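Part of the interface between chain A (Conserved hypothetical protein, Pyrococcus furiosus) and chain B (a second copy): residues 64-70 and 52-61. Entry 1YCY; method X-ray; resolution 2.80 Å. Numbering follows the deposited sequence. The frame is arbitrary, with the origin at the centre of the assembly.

Chain A (64-70) INWIMLL
Chain B, residues 52-61: NRGKQMLIGL

Strand 64-69 of chain A runs antiparallel to strand 56-60 of chain B, their axes 4.7 Å apart at closest and at 164°, and the pairing extends a β-sheet across the interface. Both backbones are extended (phi/psi -134/137 at Met A68, -156/124 at Met B57). Register is set by Met A68 opposite Met B57, a non-hydrogen-bonded pair with CA atoms 4.2 Å apart, and by Leu A69 opposite Gln B56, a hydrogen-bonded pair at 5.2 Å between CA atoms.

Backbone groups supply the hydrogen bonds. Leu A69 N donates to Gln B56 O (3.1 Å), and Gln B56 N returns a weak bond to Leu A69 O (3.4 Å); the same oxygen lies 2.8 Å from Lys B55 N. Two residues along each strand, Leu B58 N donates to Ile A67 O at 2.9 Å, whereas Ile A67 N reaches Leu B58 O only weakly at 3.4 Å. Two acceptors also receive CA-H...O contacts, Ile A67 O from Met B57 CA (3.5 Å) and Gln B56 O from Met A68 CA (3.4 Å). Asn A65 OD1 and both Gln B56 OE1 and NE2 are hydrogen-bonded elsewhere in the structure.

Trp A66, Met A68, Met B57 and Ile B59 share one face. Both methionines are selenomethionines. Met B57 (chi1 t, chi2 t, chi3 t) extends its CE to 4.1 Å from Trp A66 CG; the indole (chi1 p, chi2 -99°) receives it obliquely, with Met B57 SE 4.8 Å from the five-membered ring centroid. Met A68 (t, t, p) bends its SE to 3.5 Å from Arg B53 O. The other face carries Ile A67 (m, t) and Leu B58 (m, t), buried and apolar, with Leu A69 (t, p) and Gln B56 (m, t, chi3 -62°), both partly exposed; Leu A69 CD2 comes 4.1 Å from Gln B56 OE1.

The chain B corner at Lys B55 follows Gly B54 (phi/psi 167/152), whose backbone angles call for glycine; a CB there would also clash with Met A68 CG. Together the stretches bury 542 Å².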

# COMPACT_ATOMS: atom_id res chain seq x y z
N ILE A 64 -13.54 1.77 16.55
CA ILE A 64 -13.46 0.39 17.02
C ILE A 64 -14.11 -0.53 16.00
O ILE A 64 -15.23 -0.28 15.51
CB ILE A 64 -14.16 0.17 18.39
CG1 ILE A 64 -13.41 0.90 19.50
CG2 ILE A 64 -14.21 -1.32 18.73
CD1 ILE A 64 -14.25 1.10 20.76
N ASN A 65 -13.39 -1.60 15.68
CA ASN A 65 -13.86 -2.64 14.78
C ASN A 65 -14.81 -3.58 15.49
O ASN A 65 -15.99 -3.70 15.12
CB ASN A 65 -12.66 -3.43 14.25
CG ASN A 65 -11.85 -2.62 13.28
OD1 ASN A 65 -10.72 -2.24 13.54
ND2 ASN A 65 -12.45 -2.34 12.16
N TRP A 66 -14.30 -4.22 16.53
CA TRP A 66 -15.10 -5.10 17.36
C TRP A 66 -14.57 -5.15 18.75
O TRP A 66 -13.35 -5.04 18.97
CB TRP A 66 -15.08 -6.51 16.80
CG TRP A 66 -13.74 -7.02 16.37
CD1 TRP A 66 -13.26 -7.06 15.09
CD2 TRP A 66 -12.72 -7.59 17.19
NE1 TRP A 66 -12.00 -7.63 15.07
CE2 TRP A 66 -11.65 -7.95 16.34
CE3 TRP A 66 -12.60 -7.81 18.56
CZ2 TRP A 66 -10.48 -8.53 16.81
CZ3 TRP A 66 -11.44 -8.40 19.03
CH2 TRP A 66 -10.39 -8.75 18.16
N ILE A 67 -15.49 -5.36 19.69
CA ILE A 67 -15.14 -5.61 21.07
C ILE A 67 -15.56 -7.01 21.39
O ILE A 67 -16.65 -7.42 21.04
CB ILE A 67 -15.83 -4.65 22.06
CG1 ILE A 67 -15.73 -3.20 21.58
CG2 ILE A 67 -15.17 -4.79 23.43
CD1 ILE A 67 -16.76 -2.28 22.22
N MSE A 68 -14.70 -7.72 22.09
CA MSE A 68 -14.94 -9.10 22.35
C MSE A 68 -14.67 -9.45 23.81
O MSE A 68 -13.67 -9.03 24.38
CB MSE A 68 -14.04 -9.89 21.45
CG MSE A 68 -13.85 -11.28 21.90
SE MSE A 68 -13.01 -12.28 20.50
CE MSE A 68 -11.15 -11.57 20.66
N LEU A 69 -15.56 -10.24 24.39
CA LEU A 69 -15.51 -10.62 25.80
C LEU A 69 -14.87 -11.96 25.94
O LEU A 69 -15.25 -12.90 25.28
CB LEU A 69 -16.92 -10.68 26.38
CG LEU A 69 -17.18 -11.43 27.69
CD1 LEU A 69 -16.19 -11.03 28.77
CD2 LEU A 69 -18.62 -11.16 28.13
N LEU A 70 -13.92 -12.06 26.84
CA LEU A 70 -13.17 -13.27 27.02
C LEU A 70 -13.66 -14.02 28.27
O LEU A 70 -12.88 -14.44 29.13
CB LEU A 70 -11.69 -12.91 27.12
CG LEU A 70 -11.25 -11.83 26.12
CD1 LEU A 70 -9.77 -11.65 26.18
CD2 LEU A 70 -11.67 -12.21 24.72
N ASN B 52 -10.86 -21.20 19.54
CA ASN B 52 -11.84 -20.30 20.10
C ASN B 52 -11.17 -18.96 20.25
O ASN B 52 -9.94 -18.90 20.44
CB ASN B 52 -12.34 -20.80 21.46
CG ASN B 52 -12.75 -22.25 21.42
OD1 ASN B 52 -13.93 -22.58 21.35
ND2 ASN B 52 -11.75 -23.15 21.43
N ARG B 53 -11.96 -17.90 20.14
CA ARG B 53 -11.45 -16.57 20.32
C ARG B 53 -12.11 -15.84 21.45
O ARG B 53 -11.46 -15.02 22.08
CB ARG B 53 -11.51 -15.75 19.02
CG ARG B 53 -10.61 -16.28 17.90
CD ARG B 53 -9.28 -16.82 18.40
NE ARG B 53 -8.21 -15.82 18.41
CZ ARG B 53 -7.19 -15.78 19.27
NH1 ARG B 53 -7.08 -16.66 20.27
NH2 ARG B 53 -6.27 -14.82 19.15
N GLY B 54 -13.36 -16.11 21.77
CA GLY B 54 -13.92 -15.46 22.95
C GLY B 54 -15.40 -15.56 23.11
O GLY B 54 -16.14 -15.63 22.14
N LYS B 55 -15.83 -15.51 24.37
CA LYS B 55 -17.19 -15.85 24.74
C LYS B 55 -18.21 -15.13 23.87
O LYS B 55 -19.13 -15.75 23.39
CB LYS B 55 -17.42 -15.59 26.23
N GLN B 56 -18.03 -13.83 23.65
CA GLN B 56 -18.94 -13.08 22.79
C GLN B 56 -18.21 -12.03 21.99
O GLN B 56 -17.03 -11.82 22.20
CB GLN B 56 -20.03 -12.42 23.61
CG GLN B 56 -20.91 -13.38 24.38
CD GLN B 56 -22.10 -12.67 25.00
OE1 GLN B 56 -21.95 -11.78 25.83
NE2 GLN B 56 -23.29 -13.05 24.58
N MSE B 57 -18.93 -11.37 21.08
CA MSE B 57 -18.37 -10.33 20.24
C MSE B 57 -19.43 -9.38 19.76
O MSE B 57 -20.38 -9.79 19.13
CB MSE B 57 -17.73 -10.98 19.05
CG MSE B 57 -17.42 -10.05 17.89
SE MSE B 57 -15.91 -10.83 16.90
CE MSE B 57 -16.12 -10.08 15.02
N LEU B 58 -19.25 -8.11 20.03
CA LEU B 58 -20.04 -7.07 19.40
C LEU B 58 -19.39 -6.63 18.12
O LEU B 58 -18.16 -6.66 18.00
CB LEU B 58 -20.13 -5.87 20.30
CG LEU B 58 -21.14 -5.92 21.44
CD1 LEU B 58 -20.85 -4.77 22.37
CD2 LEU B 58 -22.55 -5.84 20.91
N ILE B 59 -20.19 -6.20 17.15
CA ILE B 59 -19.68 -5.71 15.87
C ILE B 59 -20.63 -4.70 15.29
O ILE B 59 -21.82 -4.97 15.18
CB ILE B 59 -19.58 -6.81 14.84
CG1 ILE B 59 -19.01 -8.08 15.45
CG2 ILE B 59 -18.72 -6.36 13.68
CD1 ILE B 59 -19.16 -9.24 14.55
N GLY B 60 -20.11 -3.55 14.90
CA GLY B 60 -20.92 -2.47 14.33
C GLY B 60 -21.24 -2.80 12.90
O GLY B 60 -20.44 -3.43 12.22
N LEU B 61 -22.42 -2.41 12.46
CA LEU B 61 -22.85 -2.76 11.12
C LEU B 61 -22.17 -1.89 10.06
O LEU B 61 -21.88 -2.37 8.95
CB LEU B 61 -24.39 -2.68 11.00
CG LEU B 61 -25.19 -3.85 11.61
CD1 LEU B 61 -26.67 -3.78 11.20
CD2 LEU B 61 -24.59 -5.18 11.18